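Local coordinates for putative lipoprotein (Bacteroides thetaiotaomicron, PDB 4Q1Z) that is of unknown function but, as a putative lipoprotein of the DUF4876 family, is probably membrane-anchored and folds into two domains rich in beta strands, at residues A[148-153]-A[267-272]; A[170-175]-A[301-306]. All blocks are in the same frame, centred on the assembly; numbering follows the deposited sequence. Where two conformers were deposited one is given.

Contact 1: residues A[148-153]-A[267-272]; sequences YFANLT and VIFRVP
Tyr-148 and Phe-269 pair across two antiparallel strands, and four backbone hydrogen bonds tie this ladder together. Tyr-148 N reaches Phe-269 O at 2.8 Å, and Phe-269 N returns a bond to Tyr-148 O, an oxygen that also takes a CA-H...O contact from Ile-268. Ala-150 trades a second pair of bonds with Val-267. Strand 148-152 has its other edge bonded through Phe-149 to Trp-179, so it lies between strands 265-269 and 177-180 in the large mixed sheet. On the face bearing Tyr-148, Ala-150, Val-267 and Phe-269, Phe-269 CG stands between the backbone N and the carbonyl carbon (chi1 62°), and one ring face meets Tyr-148 CB, 3.4 Å from the centroid, in a CH-pi contact. The two ring planes are within 13° of parallel but displaced, with centroids 5.0 Å apart and little overlap. Ala-150 CB meets the ring edge, 4.0 Å from Phe-269 CE1, and Trp-277 packs edge-to-face with both rings. An alanine in place of Phe-269 would probably leave Tyr-148 CB without its ring and open a gap beside Ala-150 and Trp-277. Further along, Leu-152 CD2 touches Val-267 CG2 at 3.8 Å. On the other face Phe-149 CD2 meets Ile-268 CG2.

Contact 2: residues A[170-175]-A[301-306]; sequences NNYAYG and KIPIKY
Tyr-172 to Tyr-174 run antiparallel to Lys-301 to Pro-303, the short strand axes at 141° and 4.6 Å at closest approach, with Ala-173 and Ile-302 as the hydrogen-bonded pair. Ala-173 N gives to Ile-302 O, and Ile-302 N returns a bond to Ala-173 O. Strand 172-175 is an outer strand, and 299-303 the middle one, of a three-stranded antiparallel sheet. Two residues on, where the second strand turns into the 3-10 segment 304-306, Ile-304 N bonds to Asn-171 O at 3.0 Å. A water that donates to Asn-171 O accepts from Lys-305 N, so this oxygen takes two bonds.

Lys-301 touches two tyrosines, with CB on one and CG on the other. Its CB lies over one face of the Tyr-172 ring, offset toward the rim and 3.7 Å from Tyr-172 CD1, while Asn-171 CB lies over the rim of the opposite face. The peptide joining Ile-302 to Pro-303 comes up to the edge of that ring, and Pro-303 CG is 3.9 Å from Tyr-172 CE1. With Lys-301 CG anti to the carbonyl carbon (chi1 -74°), its extended chain runs beside Tyr-174 in the same direction, CG 3.7 Å from Tyr-174 CE2. On the other side of the ladder Ile-302 CD1 lies against Gly-175 CA at 3.7 Å. Ile-304 CD1 reaches back to the backbone of Asn-170 and Tyr-172.

Lys-301 NZ forms a salt bridge with Asp-168 OD1 and bonds to Asn-284 O, and Tyr-174 OH bonds to Asp-168 OD2. One carboxylate therefore gathers both polar tips, which would probably steady its negative charge, while Asp-168 and Asn-284 together hold the lysine's direction.

The centres of contact 1 and contact 2 lie about 9 Å apart, and their segments alternate along the chain: 148-153, 170-175, 267-272, 301-306. Contact 1 belongs to the large mixed sheet, contact 2 to a small antiparallel sheet completed by strand 286-287. The small sheet sits against the large one, with Ile-302 packing on Ala-150, Leu-152 and Phe-269. Probable backbone hydrogen bonds join the two contacts, Thr-153 N to Tyr-174 O and Arg-270 N to Tyr-306 O. Parts of the chain more than a hundred residues apart are thereby joined, and the chain itself runs from strand 299-303 through the 3-10 turn into strand 307-312, the outer strand of the large sheet beside 265-269.

Contact 1: residues A[148-153]-A[267-272]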
ATOM      1  N   TYR A 148      -6.075   2.585  10.029  1.00 49.16           N
ATOM      2  CA  TYR A 148      -5.453   1.720  11.016  1.00 46.57           C
ATOM      3  C   TYR A 148      -4.303   0.930  10.457  1.00 49.05           C
ATOM      4  O   TYR A 148      -4.268   0.636   9.267  1.00 49.81           O
ATOM      5  CB  TYR A 148      -6.491   0.747  11.556  1.00 47.19           C
ATOM      6  CG  TYR A 148      -7.587   1.401  12.353  1.00 49.71           C
ATOM      7  CD1 TYR A 148      -8.741   1.867  11.734  1.00 51.83           C
ATOM      8  CD2 TYR A 148      -7.473   1.561  13.732  1.00 50.50           C
ATOM      9  CE1 TYR A 148      -9.749   2.488  12.462  1.00 53.80           C
ATOM     10  CE2 TYR A 148      -8.468   2.191  14.470  1.00 51.95           C
ATOM     11  CZ  TYR A 148      -9.611   2.646  13.833  1.00 59.10           C
ATOM     12  OH  TYR A 148     -10.603   3.274  14.553  1.00 57.36           O
ATOM     13  N   PHE A 149      -3.382   0.554  11.349  1.00 43.37           N
ATOM     14  CA  PHE A 149      -2.213  -0.284  11.139  1.00 40.70           C
ATOM     15  C   PHE A 149      -2.207  -1.332  12.208  1.00 44.39           C
ATOM     16  O   PHE A 149      -2.281  -0.979  13.383  1.00 45.62           O
ATOM     17  CB  PHE A 149      -0.903   0.548  11.205  1.00 41.77           C
ATOM     18  CG  PHE A 149       0.350  -0.265  10.988  1.00 42.30           C
ATOM     19  CD1 PHE A 149       0.829  -1.127  11.983  1.00 44.08           C
ATOM     20  CD2 PHE A 149       1.070  -0.158   9.801  1.00 44.76           C
ATOM     21  CE1 PHE A 149       1.947  -1.935  11.760  1.00 44.23           C
ATOM     22  CE2 PHE A 149       2.227  -0.924   9.597  1.00 47.51           C
ATOM     23  CZ  PHE A 149       2.653  -1.814  10.577  1.00 44.81           C
ATOM     24  N   ALA A 150      -2.041  -2.605  11.821  1.00 39.68           N
ATOM     25  CA  ALA A 150      -1.940  -3.711  12.759  1.00 39.36           C
ATOM     26  C   ALA A 150      -0.953  -4.795  12.290  1.00 43.68           C
ATOM     27  O   ALA A 150      -0.718  -4.973  11.087  1.00 40.81           O
ATOM     28  CB  ALA A 150      -3.322  -4.341  12.979  1.00 39.76           C
ATOM     29  N   ASN A 151      -0.389  -5.521  13.272  1.00 41.34           N
ATOM     30  CA  ASN A 151       0.389  -6.738  13.062  1.00 40.97           C
ATOM     31  C   ASN A 151      -0.512  -7.868  13.563  1.00 45.01           C
ATOM     32  O   ASN A 151      -1.287  -7.670  14.503  1.00 45.08           O
ATOM     33  CB  ASN A 151       1.783  -6.718  13.722  1.00 41.39           C
ATOM     34  CG  ASN A 151       1.795  -6.835  15.220  1.00 51.33           C
ATOM     35  OD1 ASN A 151       1.443  -5.905  15.925  1.00 49.75           O
ATOM     36  ND2 ASN A 151       2.218  -7.976  15.740  1.00 45.44           N
ATOM     37  N   LEU A 152      -0.504  -8.997  12.890  1.00 41.74           N
ATOM     38  CA  LEU A 152      -1.409 -10.075  13.277  1.00 41.14           C
ATOM     39  C   LEU A 152      -0.715 -11.087  14.155  1.00 45.04           C
ATOM     40  O   LEU A 152       0.509 -11.159  14.166  1.00 43.50           O
ATOM     41  CB  LEU A 152      -2.040 -10.800  12.040  1.00 40.28           C
ATOM     42  CG  LEU A 152      -2.558  -9.982  10.841  1.00 41.99           C
ATOM     43  CD1 LEU A 152      -3.124 -10.894   9.831  1.00 41.35           C
ATOM     44  CD2 LEU A 152      -3.645  -8.982  11.240  1.00 41.86           C
ATOM     45  N   THR A 153      -1.520 -11.903  14.848  1.00 44.05           N
ATOM     46  CA  THR A 153      -1.082 -13.016  15.678  1.00 44.48           C
ATOM     47  C   THR A 153      -1.232 -14.361  14.897  1.00 50.07           C
ATOM     48  O   THR A 153      -2.172 -14.487  14.095  1.00 49.70           O
ATOM     49  CB  THR A 153      -1.874 -13.049  16.997  1.00 45.01           C
ATOM     50  OG1 THR A 153      -1.221 -13.941  17.916  1.00 44.39           O
ATOM     51  CG2 THR A 153      -3.320 -13.470  16.814  1.00 39.97           C
ATOM     52  N   VAL A 267      -1.035  -5.399   8.282  1.00 42.48           N
ATOM     53  CA  VAL A 267      -2.261  -4.946   7.612  1.00 41.29           C
ATOM     54  C   VAL A 267      -2.473  -3.451   7.833  1.00 43.39           C
ATOM     55  O   VAL A 267      -2.191  -2.925   8.910  1.00 40.26           O
ATOM     56  CB  VAL A 267      -3.578  -5.720   7.992  1.00 44.89           C
ATOM     57  CG1 VAL A 267      -3.568  -7.165   7.496  1.00 45.34           C
ATOM     58  CG2 VAL A 267      -3.892  -5.646   9.483  1.00 43.90           C
ATOM     59  N   ILE A 268      -3.046  -2.792   6.816  1.00 41.82           N
ATOM     60  CA  ILE A 268      -3.552  -1.426   6.899  1.00 41.42           C
ATOM     61  C   ILE A 268      -5.017  -1.529   6.525  1.00 45.90           C
ATOM     62  O   ILE A 268      -5.362  -2.250   5.573  1.00 46.07           O
ATOM     63  CB  ILE A 268      -2.784  -0.320   6.145  1.00 44.50           C
ATOM     64  CG1 ILE A 268      -2.506  -0.685   4.650  1.00 44.60           C
ATOM     65  CG2 ILE A 268      -1.515   0.094   6.959  1.00 43.84           C
ATOM     66  CD1 ILE A 268      -2.202   0.474   3.755  1.00 46.44           C
ATOM     67  N   PHE A 269      -5.895  -0.897   7.319  1.00 42.42           N
ATOM     68  CA  PHE A 269      -7.335  -1.018   7.085  1.00 42.26           C
ATOM     69  C   PHE A 269      -8.095   0.259   7.451  1.00 49.29           C
ATOM     70  O   PHE A 269      -7.695   1.026   8.344  1.00 48.40           O
ATOM     71  CB  PHE A 269      -7.912  -2.232   7.817  1.00 43.29           C
ATOM     72  CG  PHE A 269      -7.813  -2.250   9.329  1.00 44.99           C
ATOM     73  CD1 PHE A 269      -6.653  -2.701   9.964  1.00 45.33           C
ATOM     74  CD2 PHE A 269      -8.917  -1.900  10.125  1.00 46.37           C
ATOM     75  CE1 PHE A 269      -6.584  -2.773  11.359  1.00 45.43           C
ATOM     76  CE2 PHE A 269      -8.842  -1.969  11.515  1.00 48.13           C
ATOM     77  CZ  PHE A 269      -7.687  -2.435  12.122  1.00 46.04           C
ATOM     78  N   ARG A 270      -9.198   0.467   6.714  1.00 48.44           N
ATOM     79  CA  ARG A 270     -10.071   1.632   6.858  0.50 49.21           C
ATOM     80  C   ARG A 270     -11.456   1.213   7.349  1.00 52.95           C
ATOM     81  O   ARG A 270     -12.051   0.274   6.836  1.00 51.70           O
ATOM     82  CB  ARG A 270     -10.180   2.387   5.511  0.50 50.74           C
ATOM     83  CG  ARG A 270     -10.623   3.843   5.644  0.50 64.51           C
ATOM     84  CD  ARG A 270     -10.984   4.453   4.298  0.50 76.18           C
ATOM     85  NE  ARG A 270     -11.095   5.913   4.369  0.50 83.47           N
ATOM     86  CZ  ARG A 270     -12.212   6.575   4.663  0.50 97.01           C
ATOM     87  NH1 ARG A 270     -13.337   5.917   4.919  0.50 83.94           N
ATOM     88  NH2 ARG A 270     -12.213   7.901   4.704  0.50 82.04           N
ATOM     89  N   VAL A 271     -11.960   1.907   8.360  1.00 52.41           N
ATOM     90  CA  VAL A 271     -13.294   1.646   8.915  1.00 52.93           C
ATOM     91  C   VAL A 271     -14.204   2.676   8.238  1.00 59.81           C
ATOM     92  O   VAL A 271     -13.914   3.870   8.314  1.00 58.00           O
ATOM     93  CB  VAL A 271     -13.365   1.674  10.476  1.00 55.79           C
ATOM     94  CG1 VAL A 271     -14.801   1.507  10.968  1.00 56.42           C
ATOM     95  CG2 VAL A 271     -12.483   0.591  11.080  1.00 54.54           C
ATOM     96  N   PRO A 272     -15.256   2.246   7.511  1.00 62.42           N
ATOM     97  CA  PRO A 272     -16.113   3.219   6.802  1.00 65.24           C
ATOM     98  C   PRO A 272     -16.821   4.213   7.717  1.00 73.80           C
ATOM     99  O   PRO A 272     -17.257   3.862   8.816  1.00 72.60           O
ATOM    100  CB  PRO A 272     -17.148   2.340   6.077  1.00 67.17           C
ATOM    101  CG  PRO A 272     -16.586   0.989   6.069  1.00 70.15           C
ATOM    102  CD  PRO A 272     -15.731   0.870   7.292  1.00 64.67           C
TER

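Contact 2: residues A[170-175]-A[301-306]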
ATOM      1  N   ASN A 170     -15.168 -16.871   8.651  1.00 67.96           N
ATOM      2  CA  ASN A 170     -13.874 -16.546   8.080  1.00 66.49           C
ATOM      3  C   ASN A 170     -13.898 -15.075   7.657  1.00 65.32           C
ATOM      4  O   ASN A 170     -13.404 -14.709   6.593  1.00 64.52           O
ATOM      5  CB  ASN A 170     -13.541 -17.523   6.938  1.00 73.41           C
ATOM      6  CG  ASN A 170     -12.757 -18.729   7.422  1.00111.63           C
ATOM      7  OD1 ASN A 170     -13.311 -19.679   7.992  1.00106.24           O
ATOM      8  ND2 ASN A 170     -11.433 -18.693   7.257  1.00107.84           N
ATOM      9  N   ASN A 171     -14.463 -14.230   8.533  1.00 58.47           N
ATOM     10  CA  ASN A 171     -14.667 -12.817   8.266  1.00 56.44           C
ATOM     11  C   ASN A 171     -13.584 -11.916   8.806  1.00 57.31           C
ATOM     12  O   ASN A 171     -13.618 -10.705   8.523  1.00 55.77           O
ATOM     13  CB  ASN A 171     -16.004 -12.387   8.852  1.00 54.81           C
ATOM     14  CG  ASN A 171     -17.171 -13.023   8.149  1.00 73.00           C
ATOM     15  OD1 ASN A 171     -17.968 -13.743   8.752  1.00 67.10           O
ATOM     16  ND2 ASN A 171     -17.267 -12.811   6.842  1.00 63.62           N
ATOM     17  N   TYR A 172     -12.628 -12.484   9.584  1.00 52.34           N
ATOM     18  CA  TYR A 172     -11.611 -11.676  10.257  1.00 50.03           C
ATOM     19  C   TYR A 172     -10.190 -12.227  10.237  1.00 52.81           C
ATOM     20  O   TYR A 172      -9.958 -13.441  10.146  1.00 54.26           O
ATOM     21  CB  TYR A 172     -11.972 -11.506  11.755  1.00 49.97           C
ATOM     22  CG  TYR A 172     -13.386 -11.071  12.061  1.00 51.46           C
ATOM     23  CD1 TYR A 172     -13.726  -9.725  12.110  1.00 53.48           C
ATOM     24  CD2 TYR A 172     -14.366 -12.003  12.389  1.00 53.02           C
ATOM     25  CE1 TYR A 172     -15.026  -9.316  12.416  1.00 55.55           C
ATOM     26  CE2 TYR A 172     -15.675 -11.610  12.673  1.00 54.93           C
ATOM     27  CZ  TYR A 172     -15.996 -10.262  12.705  1.00 62.15           C
ATOM     28  OH  TYR A 172     -17.267  -9.864  13.041  1.00 61.92           O
ATOM     29  N   ALA A 173      -9.249 -11.276  10.383  1.00 44.97           N
ATOM     30  CA  ALA A 173      -7.836 -11.390  10.678  1.00 42.88           C
ATOM     31  C   ALA A 173      -7.738 -11.027  12.182  1.00 48.24           C
ATOM     32  O   ALA A 173      -8.626 -10.342  12.702  1.00 48.15           O
ATOM     33  CB  ALA A 173      -7.029 -10.448   9.794  1.00 42.34           C
ATOM     34  N   TYR A 174      -6.752 -11.544  12.903  1.00 45.26           N
ATOM     35  CA  TYR A 174      -6.692 -11.322  14.348  1.00 45.06           C
ATOM     36  C   TYR A 174      -5.428 -10.563  14.735  1.00 45.64           C
ATOM     37  O   TYR A 174      -4.326 -11.074  14.580  1.00 43.67           O
ATOM     38  CB  TYR A 174      -6.821 -12.673  15.066  1.00 46.47           C
ATOM     39  CG  TYR A 174      -8.173 -13.308  14.797  1.00 47.14           C
ATOM     40  CD1 TYR A 174      -8.389 -14.084  13.658  1.00 49.33           C
ATOM     41  CD2 TYR A 174      -9.247 -13.099  15.658  1.00 47.12           C
ATOM     42  CE1 TYR A 174      -9.647 -14.606  13.367  1.00 50.13           C
ATOM     43  CE2 TYR A 174     -10.509 -13.617  15.376  1.00 48.82           C
ATOM     44  CZ  TYR A 174     -10.699 -14.391  14.244  1.00 56.51           C
ATOM     45  OH  TYR A 174     -11.931 -14.944  13.996  1.00 56.98           O
ATOM     46  N   GLY A 175      -5.624  -9.314  15.158  1.00 41.96           N
ATOM     47  CA  GLY A 175      -4.549  -8.380  15.483  1.00 41.03           C
ATOM     48  C   GLY A 175      -4.007  -8.485  16.889  1.00 46.23           C
ATOM     49  O   GLY A 175      -4.773  -8.595  17.860  1.00 45.77           O
ATOM     50  N   LYS A 301     -10.471  -8.263  16.499  1.00 47.27           N
ATOM     51  CA  LYS A 301     -11.120  -8.831  15.317  1.00 46.44           C
ATOM     52  C   LYS A 301     -11.141  -7.779  14.240  1.00 48.39           C
ATOM     53  O   LYS A 301     -11.882  -6.807  14.332  1.00 48.36           O
ATOM     54  CB  LYS A 301     -12.528  -9.367  15.634  1.00 48.00           C
ATOM     55  CG  LYS A 301     -12.506 -10.664  16.424  1.00 39.01           C
ATOM     56  CD  LYS A 301     -13.926 -11.141  16.627  1.00 46.97           C
ATOM     57  CE  LYS A 301     -14.066 -11.954  17.898  1.00 52.34           C
ATOM     58  NZ  LYS A 301     -15.462 -12.403  18.133  1.00 48.12           N
ATOM     59  N   ILE A 302     -10.261  -7.944  13.250  1.00 44.31           N
ATOM     60  CA  ILE A 302     -10.139  -7.013  12.132  1.00 43.48           C
ATOM     61  C   ILE A 302     -10.989  -7.529  10.960  1.00 50.10           C
ATOM     62  O   ILE A 302     -10.631  -8.553  10.372  1.00 49.54           O
ATOM     63  CB  ILE A 302      -8.647  -6.809  11.747  1.00 44.47           C
ATOM     64  CG1 ILE A 302      -7.855  -6.153  12.924  1.00 43.73           C
ATOM     65  CG2 ILE A 302      -8.490  -6.020  10.424  1.00 42.38           C
ATOM     66  CD1 ILE A 302      -6.391  -6.421  12.906  1.00 43.11           C
ATOM     67  N   PRO A 303     -12.107  -6.847  10.587  1.00 47.40           N
ATOM     68  CA  PRO A 303     -12.889  -7.301   9.427  1.00 47.49           C
ATOM     69  C   PRO A 303     -12.056  -7.279   8.144  1.00 52.01           C
ATOM     70  O   PRO A 303     -11.487  -6.243   7.757  1.00 51.16           O
ATOM     71  CB  PRO A 303     -14.055  -6.296   9.383  1.00 49.38           C
ATOM     72  CG  PRO A 303     -14.170  -5.819  10.810  1.00 53.64           C
ATOM     73  CD  PRO A 303     -12.722  -5.647  11.178  1.00 48.87           C
ATOM     74  N   ILE A 304     -11.961  -8.448   7.508  1.00 49.25           N
ATOM     75  CA  ILE A 304     -11.261  -8.680   6.237  1.00 49.28           C
ATOM     76  C   ILE A 304     -11.752  -7.668   5.148  1.00 54.80           C
ATOM     77  O   ILE A 304     -10.955  -7.200   4.334  1.00 54.86           O
ATOM     78  CB  ILE A 304     -11.481 -10.171   5.824  1.00 52.16           C
ATOM     79  CG1 ILE A 304     -10.458 -11.084   6.533  1.00 52.08           C
ATOM     80  CG2 ILE A 304     -11.487 -10.390   4.315  1.00 50.91           C
ATOM     81  CD1 ILE A 304     -10.877 -12.592   6.590  1.00 60.51           C
ATOM     82  N   LYS A 305     -13.035  -7.300   5.194  1.00 51.92           N
ATOM     83  CA  LYS A 305     -13.658  -6.376   4.245  1.00 52.06           C
ATOM     84  C   LYS A 305     -13.124  -4.925   4.399  1.00 55.76           C
ATOM     85  O   LYS A 305     -13.348  -4.105   3.504  1.00 55.53           O
ATOM     86  CB  LYS A 305     -15.201  -6.419   4.373  1.00 54.67           C
ATOM     87  CG  LYS A 305     -15.775  -5.991   5.732  1.00 64.05           C
ATOM     88  CD  LYS A 305     -17.266  -5.652   5.639  1.00 70.59           C
ATOM     89  CE  LYS A 305     -17.906  -5.454   6.991  1.00 84.04           C
ATOM     90  NZ  LYS A 305     -19.328  -5.010   6.900  1.00 95.07           N
ATOM     91  N   TYR A 306     -12.446  -4.610   5.530  1.00 50.47           N
ATOM     92  CA  TYR A 306     -11.904  -3.271   5.786  1.00 49.36           C
ATOM     93  C   TYR A 306     -10.452  -3.121   5.317  1.00 52.54           C
ATOM     94  O   TYR A 306      -9.955  -1.998   5.210  1.00 52.95           O
ATOM     95  CB  TYR A 306     -11.929  -2.972   7.289  1.00 50.69           C
ATOM     96  CG  TYR A 306     -13.260  -2.676   7.966  1.00 53.14           C
ATOM     97  CD1 TYR A 306     -14.439  -2.575   7.232  1.00 54.94           C
ATOM     98  CD2 TYR A 306     -13.336  -2.509   9.347  1.00 54.42           C
ATOM     99  CE1 TYR A 306     -15.662  -2.351   7.864  1.00 56.60           C
ATOM    100  CE2 TYR A 306     -14.549  -2.244   9.982  1.00 56.43           C
ATOM    101  CZ  TYR A 306     -15.704  -2.156   9.238  1.00 64.74           C
ATOM    102  OH  TYR A 306     -16.877  -1.896   9.894  1.00 74.58           O
TER
HETATM  103  O   HOH W   1     -15.071  -9.068   6.852  1.00 57.46           O